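Local atomic coordinates of DNA translocase coupling protein (Clostridium perfringens, PDB entry 6O1W), a protein that probably binds DNA and ATP as the FtsK/SpoIIIE-family coupling ATPase of plasmid conjugation, here as a fragment of a longer membrane protein. Residues A10-A15 and T65-S70; E44-S49 and I82-S87; I51-W56 and I72-G77. One frame throughout, in Å; residues are numbered along the deposited sequence.

In the fold
The N-terminal helix 7-18 comes first, and contact 1 (10-15 with 65-70) closes a loop of about 50 residues by bringing it against the last part of helix 60-67. Contact 2 (44-49 with 82-87) starts within that loop and ends beyond it, so the two cross; it pairs two central strands of a four-stranded antiparallel sheet. Contact 3 (51-56 with 72-77) lies wholly within the span of contact 2 but also crosses contact 1, and packs helix 53-58 against edge strand 69-76. Together they build the small N-terminal helix-and-sheet unit, remote from the P-loop of the ATPase part, with Phe47 meeting both Tyr12 and Trp56 between sheet and helices.

Contact 1: residues A10-A15 and T65-S70; sequences AEYRLA and TSLNIS
The ring of Tyr12 is met obliquely by the branched end of Leu67, whose CD2 methyl lies 3.4 Å from CD1 of Tyr12 and also reaches CE1. Through CD2, on the side of the ring away from CD1, it meets Phe47 edge-to-face, while Leu31 and Phe34 of strand 30-36 also touch the Tyr12 side chain. The phenol OH is hydrogen-bonded to Arg8, one turn earlier in the same helix. Leu67 has CG anti to its carbonyl carbon (chi1 -52°) and crosses the tyrosine at about a right angle. Its CD2 is shared: the CB of Ala15, one turn further along helix 7-18, sits 3.7 Å from CD2 of Leu67, so one methyl touches both Tyr12 and Ala15. Ala15 points directly at the facing segment, and its CB approaches CB of Ser66 to 4.3 Å.

Two waters flank this apolar centre. One donates to Glu11 OE2 and to Leu67 O, each at 2.7 Å, joining a carboxylate oxygen and a carbonyl oxygen, two acceptors that need a donor between them. The other donates to Ala15 O at 2.8 Å and accepts from Ser66 OG at 2.7 Å; that hydroxyl is also hydrogen-bonded to Gln62. Just past Leu67 the chain turns at Asn68, which has positive phi (57°), and enters strand 69-76. The contact thus packs helix 7-18 against the last part of helix 60-67, just ahead of edge strand 69-76.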
loop_
_atom_site.group_PDB
_atom_site.type_symbol
_atom_site.label_atom_id
_atom_site.label_comp_id
_atom_site.label_asym_id
_atom_site.label_seq_id
_atom_site.Cartn_x
_atom_site.Cartn_y
_atom_site.Cartn_z
ATOM N N ALA A 10 -11.135 -18.433 -31.276
ATOM C CA ALA A 10 -11.449 -19.851 -31.469
ATOM C C ALA A 10 -11.843 -20.493 -30.149
ATOM O O ALA A 10 -12.796 -21.256 -30.116
ATOM C CB ALA A 10 -10.249 -20.578 -32.056
ATOM N N GLU A 11 -11.129 -20.136 -29.061
ATOM C CA GLU A 11 -11.354 -20.624 -27.708
ATOM C C GLU A 11 -12.696 -20.130 -27.174
ATOM O O GLU A 11 -13.429 -20.928 -26.623
ATOM C CB GLU A 11 -10.197 -20.206 -26.786
ATOM C CG GLU A 11 -10.269 -20.777 -25.370
ATOM C CD GLU A 11 -9.783 -19.895 -24.229
ATOM O OE1 GLU A 11 -9.064 -18.902 -24.489
ATOM O OE2 GLU A 11 -10.119 -20.211 -23.064
ATOM N N TYR A 12 -13.028 -18.832 -27.351
ATOM C CA TYR A 12 -14.310 -18.291 -26.866
ATOM C C TYR A 12 -15.470 -18.896 -27.608
ATOM O O TYR A 12 -16.442 -19.317 -26.977
ATOM C CB TYR A 12 -14.361 -16.762 -26.982
ATOM C CG TYR A 12 -13.481 -16.037 -25.994
ATOM C CD1 TYR A 12 -13.021 -16.668 -24.842
ATOM C CD2 TYR A 12 -13.103 -14.720 -26.210
ATOM C CE1 TYR A 12 -12.200 -16.008 -23.935
ATOM C CE2 TYR A 12 -12.302 -14.044 -25.300
ATOM C CZ TYR A 12 -11.857 -14.688 -24.161
ATOM O OH TYR A 12 -11.047 -14.007 -23.292
ATOM N N ARG A 13 -15.340 -18.998 -28.946
ATOM C CA ARG A 13 -16.384 -19.543 -29.801
ATOM C C ARG A 13 -16.780 -20.952 -29.346
ATOM O O ARG A 13 -17.959 -21.196 -29.075
ATOM C CB ARG A 13 -15.987 -19.463 -31.291
ATOM C CG ARG A 13 -16.990 -20.152 -32.224
ATOM C CD ARG A 13 -16.818 -19.793 -33.697
ATOM N NE ARG A 13 -18.131 -19.767 -34.341
ATOM C CZ ARG A 13 -18.412 -19.175 -35.496
ATOM N NH1 ARG A 13 -17.467 -18.539 -36.170
ATOM N NH2 ARG A 13 -19.646 -19.205 -35.982
ATOM N N LEU A 14 -15.784 -21.836 -29.185
ATOM C CA LEU A 14 -15.966 -23.209 -28.730
ATOM C C LEU A 14 -16.636 -23.259 -27.343
ATOM O O LEU A 14 -17.572 -24.037 -27.141
ATOM C CB LEU A 14 -14.609 -23.942 -28.702
ATOM C CG LEU A 14 -14.616 -25.404 -28.206
ATOM C CD1 LEU A 14 -15.411 -26.305 -29.133
ATOM C CD2 LEU A 14 -13.208 -25.914 -27.999
ATOM N N ALA A 15 -16.185 -22.414 -26.424
ATOM C CA ALA A 15 -16.736 -22.357 -25.074
ATOM C C ALA A 15 -18.221 -21.982 -25.116
ATOM O O ALA A 15 -19.036 -22.657 -24.492
ATOM C CB ALA A 15 -15.937 -21.368 -24.216
ATOM N N THR A 65 -15.486 -21.272 -15.222
ATOM C CA THR A 65 -14.955 -22.603 -15.511
ATOM C C THR A 65 -14.607 -22.819 -17.012
ATOM O O THR A 65 -13.531 -23.322 -17.328
ATOM C CB THR A 65 -15.930 -23.643 -14.982
ATOM O OG1 THR A 65 -16.007 -23.457 -13.575
ATOM C CG2 THR A 65 -15.482 -25.061 -15.270
ATOM N N SER A 66 -15.522 -22.481 -17.903
ATOM C CA SER A 66 -15.327 -22.661 -19.345
ATOM C C SER A 66 -14.151 -21.806 -19.829
ATOM O O SER A 66 -13.276 -22.323 -20.499
ATOM C CB SER A 66 -16.599 -22.284 -20.107
ATOM O OG SER A 66 -17.634 -23.198 -19.794
ATOM N N LEU A 67 -14.099 -20.527 -19.434
ATOM C CA LEU A 67 -13.021 -19.625 -19.871
ATOM C C LEU A 67 -11.785 -19.650 -18.968
ATOM O O LEU A 67 -10.777 -19.048 -19.331
ATOM C CB LEU A 67 -13.546 -18.183 -20.060
ATOM C CG LEU A 67 -14.812 -18.002 -20.951
ATOM C CD1 LEU A 67 -15.275 -16.569 -20.965
ATOM C CD2 LEU A 67 -14.570 -18.462 -22.361
ATOM N N ASN A 68 -11.844 -20.358 -17.815
ATOM C CA ASN A 68 -10.776 -20.415 -16.807
ATOM C C ASN A 68 -10.396 -19.011 -16.302
ATOM O O ASN A 68 -9.239 -18.583 -16.419
ATOM C CB ASN A 68 -9.536 -21.225 -17.266
ATOM C CG ASN A 68 -8.574 -21.470 -16.130
ATOM O OD1 ASN A 68 -8.963 -21.567 -14.952
ATOM N ND2 ASN A 68 -7.291 -21.505 -16.441
ATOM N N ILE A 69 -11.380 -18.270 -15.785
ATOM C CA ILE A 69 -11.131 -16.917 -15.270
ATOM C C ILE A 69 -11.876 -16.743 -13.948
ATOM O O ILE A 69 -12.812 -17.479 -13.684
ATOM C CB ILE A 69 -11.559 -15.800 -16.289
ATOM C CG1 ILE A 69 -13.087 -15.847 -16.600
ATOM C CG2 ILE A 69 -10.689 -15.807 -17.589
ATOM C CD1 ILE A 69 -13.659 -14.836 -17.770
ATOM N N SER A 70 -11.471 -15.765 -13.147
ATOM C CA SER A 70 -12.180 -15.310 -11.962
ATOM C C SER A 70 -12.853 -14.018 -12.419
ATOM O O SER A 70 -12.177 -13.089 -12.835
ATOM C CB SER A 70 -11.210 -14.984 -10.842
ATOM O OG SER A 70 -10.635 -16.185 -10.366
HETATM O O HOH W 1 -9.595 -18.008 -21.551
HETATM O O HOH W 2 -17.937 -24.123 -22.353
#

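Contact 2: residues E44-S49 and I82-S87. With BGC (beta-D-glucopyranose), chain D.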
loop_
_atom_site.group_PDB
_atom_site.type_symbol
_atom_site.label_atom_id
_atom_site.label_comp_id
_atom_site.label_asym_id
_atom_site.label_seq_id
_atom_site.Cartn_x
_atom_site.Cartn_y
_atom_site.Cartn_z
ATOM N N GLU A 44 -10.080 -6.614 -19.246
ATOM C CA GLU A 44 -11.360 -6.033 -19.617
ATOM C C GLU A 44 -11.743 -6.722 -20.933
ATOM O O GLU A 44 -11.055 -6.555 -21.954
ATOM C CB GLU A 44 -11.249 -4.507 -19.776
ATOM C CG GLU A 44 -12.581 -3.817 -20.014
ATOM C CD GLU A 44 -12.457 -2.436 -20.633
ATOM O OE1 GLU A 44 -12.130 -2.349 -21.840
ATOM O OE2 GLU A 44 -12.694 -1.438 -19.914
ATOM N N ILE A 45 -12.767 -7.596 -20.865
ATOM C CA ILE A 45 -13.227 -8.347 -22.021
ATOM C C ILE A 45 -14.576 -7.808 -22.429
ATOM O O ILE A 45 -15.512 -7.804 -21.627
ATOM C CB ILE A 45 -13.241 -9.880 -21.816
ATOM C CG1 ILE A 45 -12.043 -10.373 -20.960
ATOM C CG2 ILE A 45 -13.274 -10.586 -23.170
ATOM C CD1 ILE A 45 -12.272 -11.816 -20.347
ATOM N N THR A 46 -14.666 -7.328 -23.675
ATOM C CA THR A 46 -15.891 -6.738 -24.187
ATOM C C THR A 46 -16.492 -7.658 -25.211
ATOM O O THR A 46 -15.825 -8.036 -26.174
ATOM C CB THR A 46 -15.599 -5.329 -24.740
ATOM O OG1 THR A 46 -14.916 -4.592 -23.737
ATOM C CG2 THR A 46 -16.851 -4.593 -25.159
ATOM N N PHE A 47 -17.778 -7.991 -25.019
ATOM C CA PHE A 47 -18.539 -8.853 -25.916
ATOM C C PHE A 47 -19.767 -8.159 -26.445
ATOM O O PHE A 47 -20.435 -7.407 -25.726
ATOM C CB PHE A 47 -18.971 -10.155 -25.205
ATOM C CG PHE A 47 -17.861 -11.143 -24.921
ATOM C CD1 PHE A 47 -17.316 -11.922 -25.947
ATOM C CD2 PHE A 47 -17.408 -11.349 -23.630
ATOM C CE1 PHE A 47 -16.322 -12.862 -25.680
ATOM C CE2 PHE A 47 -16.417 -12.296 -23.360
ATOM C CZ PHE A 47 -15.866 -13.028 -24.388
ATOM N N GLU A 48 -20.104 -8.481 -27.690
ATOM C CA GLU A 48 -21.317 -8.027 -28.314
ATOM C C GLU A 48 -22.223 -9.225 -28.562
ATOM O O GLU A 48 -21.795 -10.215 -29.174
ATOM C CB GLU A 48 -21.048 -7.277 -29.609
ATOM C CG GLU A 48 -22.291 -6.536 -30.073
ATOM C CD GLU A 48 -22.231 -5.958 -31.470
ATOM O OE1 GLU A 48 -21.153 -6.024 -32.106
ATOM O OE2 GLU A 48 -23.273 -5.439 -31.932
ATOM N N SER A 49 -23.484 -9.126 -28.103
ATOM C CA SER A 49 -24.504 -10.185 -28.268
ATOM C C SER A 49 -25.911 -9.669 -27.937
ATOM O O SER A 49 -26.058 -8.595 -27.369
ATOM C CB SER A 49 -24.192 -11.383 -27.358
ATOM O OG SER A 49 -24.448 -11.040 -26.012
ATOM N N ILE A 82 -23.924 -4.741 -25.538
ATOM C CA ILE A 82 -22.538 -4.761 -25.067
ATOM C C ILE A 82 -22.413 -5.144 -23.602
ATOM O O ILE A 82 -23.036 -4.517 -22.741
ATOM C CB ILE A 82 -21.816 -3.393 -25.371
ATOM C CG1 ILE A 82 -21.841 -3.013 -26.897
ATOM C CG2 ILE A 82 -20.388 -3.316 -24.797
ATOM C CD1 ILE A 82 -20.953 -3.844 -27.877
ATOM N N VAL A 83 -21.566 -6.149 -23.321
ATOM C CA VAL A 83 -21.220 -6.530 -21.950
ATOM C C VAL A 83 -19.726 -6.385 -21.775
ATOM O O VAL A 83 -18.958 -6.612 -22.714
ATOM C CB VAL A 83 -21.762 -7.889 -21.416
ATOM C CG1 VAL A 83 -23.280 -7.958 -21.525
ATOM C CG2 VAL A 83 -21.097 -9.073 -22.102
ATOM N N ILE A 84 -19.327 -5.954 -20.601
ATOM C CA ILE A 84 -17.937 -5.708 -20.238
ATOM C C ILE A 84 -17.674 -6.540 -19.005
ATOM O O ILE A 84 -18.365 -6.369 -17.995
ATOM C CB ILE A 84 -17.691 -4.196 -19.958
ATOM C CG1 ILE A 84 -18.021 -3.325 -21.206
ATOM C CG2 ILE A 84 -16.254 -3.966 -19.425
ATOM C CD1 ILE A 84 -18.052 -1.805 -21.006
ATOM N N ILE A 85 -16.692 -7.442 -19.094
ATOM C CA ILE A 85 -16.328 -8.331 -17.998
ATOM C C ILE A 85 -14.964 -7.892 -17.483
ATOM O O ILE A 85 -14.044 -7.691 -18.290
ATOM C CB ILE A 85 -16.283 -9.806 -18.487
ATOM C CG1 ILE A 85 -17.613 -10.240 -19.155
ATOM C CG2 ILE A 85 -15.870 -10.786 -17.347
ATOM C CD1 ILE A 85 -17.537 -11.561 -19.905
ATOM N N LYS A 86 -14.843 -7.730 -16.145
ATOM C CA LYS A 86 -13.580 -7.468 -15.486
ATOM C C LYS A 86 -13.191 -8.811 -14.896
ATOM O O LYS A 86 -13.992 -9.435 -14.197
ATOM C CB LYS A 86 -13.720 -6.360 -14.410
ATOM C CG LYS A 86 -14.095 -4.951 -14.948
ATOM C CD LYS A 86 -13.233 -4.405 -16.133
ATOM C CE LYS A 86 -11.731 -4.362 -15.898
ATOM N NZ LYS A 86 -11.375 -3.585 -14.695
ATOM N N SER A 87 -12.039 -9.336 -15.289
ATOM C CA SER A 87 -11.631 -10.673 -14.828
ATOM C C SER A 87 -10.140 -10.826 -14.641
ATOM O O SER A 87 -9.385 -9.967 -15.071
ATOM C CB SER A 87 -12.119 -11.752 -15.798
ATOM O OG SER A 87 -11.595 -11.552 -17.100
HETATM C C2 BGC D . -9.729 -0.076 -16.393
HETATM C C3 BGC D . -8.231 0.197 -16.514
HETATM C C4 BGC D . -7.467 -1.087 -16.821
HETATM C C5 BGC D . -8.086 -1.801 -18.022
HETATM C C6 BGC D . -7.480 -3.158 -18.294
HETATM C C1 BGC D . -10.240 -0.839 -17.610
HETATM O O1 BGC D . -11.568 -1.174 -17.392
HETATM O O2 BGC D . -10.466 1.136 -16.280
HETATM O O3 BGC D . -7.747 0.753 -15.294
HETATM O O4 BGC D . -6.085 -0.820 -17.059
HETATM O O5 BGC D . -9.481 -2.031 -17.779
HETATM O O6 BGC D . -7.789 -4.085 -17.258
#
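Four nearly straight backbone hydrogen bonds hold the two strands together. Ile45 and Ile85 exchange a reciprocal pair, N of Ile45 to O of Ile85 at 2.9 Å and N of Ile85 to O of Ile45 at 2.8 Å; Phe47 and Val83 form a second such pair. Between and beyond them, Glu44 with Lys86, Thr46 with Ile84 and Glu48 with Ile82 are non-hydrogen-bonded pairs.

On the face bearing Ile45, Phe47, Val83 and Ile85, the CD1 methyl of Ile85 lies at the edge of the Phe47 ring, 3.7 Å from CE2 of Phe47, while CB of Phe47 rests on CG2 of Val83. CD1 of Ile45 closes to 3.3 Å on OG of Ser87, a buried hydroxyl with no polar partner in the model. Phe16 meets the Phe47 ring edge-to-face, and the Trp56 ring meets it with planes about 30° apart.

The other face is more polar. CG of Glu44, anti to its backbone N, runs alongside Ile84, 3.7 Å from its CG2, and the extended chain carries OE2 of Glu44 to O1 of the bound glucose, which donates to it at 2.8 Å. Lys86, bent at chi2, chi3 and chi4, curls its CE to 3.5 Å from O1 of the same sugar; its ammonium has a weak, long ion pair with Asp319. Farther along, CD1 of Ile82 touches CG of Glu48, whose carboxylate bridges Arg81 and Lys32. Asp37, Ile42, Lys318 and Asp319 also hydrogen-bond the sugar. The whole is an antiparallel pair at the centre of a four-stranded sheet, its polar face contributing to a glucose site.

Contact 3: residues I51-W56 and I72-G77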
loop_
_atom_site.group_PDB
_atom_site.type_symbol
_atom_site.label_atom_id
_atom_site.label_comp_id
_atom_site.label_asym_id
_atom_site.label_seq_id
_atom_site.Cartn_x
_atom_site.Cartn_y
_atom_site.Cartn_z
ATOM N N ILE A 51 -27.765 -11.400 -25.796
ATOM C CA ILE A 51 -28.082 -12.073 -24.531
ATOM C C ILE A 51 -28.174 -11.030 -23.411
ATOM O O ILE A 51 -27.215 -10.280 -23.199
ATOM C CB ILE A 51 -27.100 -13.237 -24.210
ATOM C CG1 ILE A 51 -27.035 -14.247 -25.379
ATOM C CG2 ILE A 51 -27.481 -13.932 -22.902
ATOM C CD1 ILE A 51 -25.810 -15.096 -25.416
ATOM N N PRO A 52 -29.317 -10.971 -22.682
ATOM C CA PRO A 52 -29.446 -9.965 -21.610
ATOM C C PRO A 52 -28.405 -10.121 -20.487
ATOM O O PRO A 52 -27.933 -11.235 -20.213
ATOM C CB PRO A 52 -30.900 -10.133 -21.114
ATOM C CG PRO A 52 -31.382 -11.441 -21.655
ATOM C CD PRO A 52 -30.545 -11.793 -22.833
ATOM N N ILE A 53 -28.012 -8.997 -19.881
ATOM C CA ILE A 53 -27.021 -8.925 -18.805
ATOM C C ILE A 53 -27.340 -9.887 -17.628
ATOM O O ILE A 53 -26.425 -10.485 -17.075
ATOM C CB ILE A 53 -26.811 -7.452 -18.330
ATOM C CG1 ILE A 53 -25.599 -7.294 -17.402
ATOM C CG2 ILE A 53 -28.076 -6.874 -17.668
ATOM C CD1 ILE A 53 -24.312 -7.288 -18.017
ATOM N N GLU A 54 -28.636 -10.034 -17.277
ATOM C CA GLU A 54 -29.106 -10.905 -16.199
ATOM C C GLU A 54 -28.854 -12.378 -16.537
ATOM O O GLU A 54 -28.524 -13.148 -15.635
ATOM C CB GLU A 54 -30.564 -10.614 -15.774
ATOM C CG GLU A 54 -31.480 -10.089 -16.874
ATOM C CD GLU A 54 -31.374 -8.608 -17.191
ATOM O OE1 GLU A 54 -31.592 -7.776 -16.281
ATOM O OE2 GLU A 54 -31.074 -8.280 -18.361
ATOM N N THR A 55 -28.912 -12.739 -17.832
ATOM C CA THR A 55 -28.553 -14.088 -18.271
ATOM C C THR A 55 -27.008 -14.306 -18.159
ATOM O O THR A 55 -26.592 -15.313 -17.592
ATOM C CB THR A 55 -29.146 -14.406 -19.628
ATOM O OG1 THR A 55 -30.564 -14.311 -19.500
ATOM C CG2 THR A 55 -28.778 -15.827 -20.107
ATOM N N TRP A 56 -26.175 -13.315 -18.588
ATOM C CA TRP A 56 -24.717 -13.388 -18.422
ATOM C C TRP A 56 -24.405 -13.577 -16.931
ATOM O O TRP A 56 -23.511 -14.357 -16.587
ATOM C CB TRP A 56 -24.014 -12.085 -18.897
ATOM C CG TRP A 56 -23.861 -11.951 -20.388
ATOM C CD1 TRP A 56 -24.786 -11.477 -21.269
ATOM C CD2 TRP A 56 -22.688 -12.257 -21.162
ATOM N NE1 TRP A 56 -24.256 -11.440 -22.544
ATOM C CE2 TRP A 56 -22.981 -11.938 -22.512
ATOM C CE3 TRP A 56 -21.439 -12.836 -20.857
ATOM C CZ2 TRP A 56 -22.055 -12.127 -23.545
ATOM C CZ3 TRP A 56 -20.531 -13.047 -21.883
ATOM C CH2 TRP A 56 -20.840 -12.696 -23.212
ATOM N N ILE A 72 -14.531 -10.604 -11.767
ATOM C CA ILE A 72 -14.659 -9.588 -10.738
ATOM C C ILE A 72 -16.045 -8.978 -10.877
ATOM O O ILE A 72 -16.734 -8.851 -9.874
ATOM C CB ILE A 72 -13.525 -8.535 -10.819
ATOM C CG1 ILE A 72 -12.160 -9.182 -10.513
ATOM C CG2 ILE A 72 -13.813 -7.346 -9.884
ATOM C CD1 ILE A 72 -10.873 -8.328 -11.017
ATOM N N SER A 73 -16.440 -8.587 -12.116
ATOM C CA SER A 73 -17.747 -7.993 -12.403
ATOM C C SER A 73 -18.125 -8.155 -13.867
ATOM O O SER A 73 -17.264 -8.393 -14.721
ATOM C CB SER A 73 -17.760 -6.494 -12.073
ATOM O OG SER A 73 -16.876 -5.765 -12.914
ATOM N N ILE A 74 -19.435 -8.023 -14.139
ATOM C CA ILE A 74 -20.006 -7.966 -15.483
ATOM C C ILE A 74 -20.876 -6.722 -15.493
ATOM O O ILE A 74 -21.689 -6.546 -14.589
ATOM C CB ILE A 74 -20.755 -9.238 -15.969
ATOM C CG1 ILE A 74 -19.883 -10.501 -15.796
ATOM C CG2 ILE A 74 -21.173 -9.080 -17.436
ATOM C CD1 ILE A 74 -20.317 -11.819 -16.647
ATOM N N GLU A 75 -20.660 -5.829 -16.455
ATOM C CA GLU A 75 -21.472 -4.612 -16.600
ATOM C C GLU A 75 -21.963 -4.417 -18.028
ATOM O O GLU A 75 -21.296 -4.834 -18.977
ATOM C CB GLU A 75 -20.728 -3.357 -16.083
ATOM C CG GLU A 75 -19.560 -2.881 -16.936
ATOM C CD GLU A 75 -18.815 -1.655 -16.435
ATOM O OE1 GLU A 75 -17.731 -1.825 -15.826
ATOM O OE2 GLU A 75 -19.303 -0.526 -16.668
ATOM N N GLN A 76 -23.117 -3.760 -18.182
ATOM C CA GLN A 76 -23.658 -3.405 -19.484
ATOM C C GLN A 76 -22.821 -2.221 -19.995
ATOM O O GLN A 76 -22.471 -1.338 -19.211
ATOM C CB GLN A 76 -25.140 -3.001 -19.360
ATOM C CG GLN A 76 -25.903 -3.027 -20.692
ATOM C CD GLN A 76 -26.453 -4.395 -21.013
ATOM O OE1 GLN A 76 -25.868 -5.174 -21.777
ATOM N NE2 GLN A 76 -27.599 -4.717 -20.449
ATOM N N GLY A 77 -22.459 -2.247 -21.273
ATOM C CA GLY A 77 -21.690 -1.185 -21.912
ATOM C C GLY A 77 -22.596 -0.089 -22.446
ATOM O O GLY A 77 -23.668 0.154 -21.871
#
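Ile53 points from the first turn of helix 53-58 toward strand 69-76. Its CB starts against the terminal amide of Gln76, which reaches across from the strand on a chain bent at chi2, and CG2 of Ile53 borders the same amide group. CG1 stands anti to the backbone N (chi1 -169°) and leads toward the strand, so that the tip, CD1 of Ile53, settles 3.7 Å from CG2 of Ile74 and equally near C of Glu75. The two isoleucines slide past one another in opposite directions.

One turn on, Trp56 is approached from the strand by CD1 of Ile74, 4.3 Å from its CB and 4.1 Å from its O, and oblique to the indole. At the ring edge, in plane, lies Ile51 O, which takes a weak, bent bond from NE1 of Trp56 (3.2 Å, 120°); Ser49 OG is a second weak partner of NE1. Phe21 meets the indole edge-to-face, and Val83 touches both Ile53 and Trp56.

Pro52 is the N-cap residue. The arrangement is a short helix packed on the sheet face beside its edge strand, mainly through apolar side chains, with the Gln76 amide alongside; in that strand Ile72 and Ser73 form a classic beta bulge opposite Lys86.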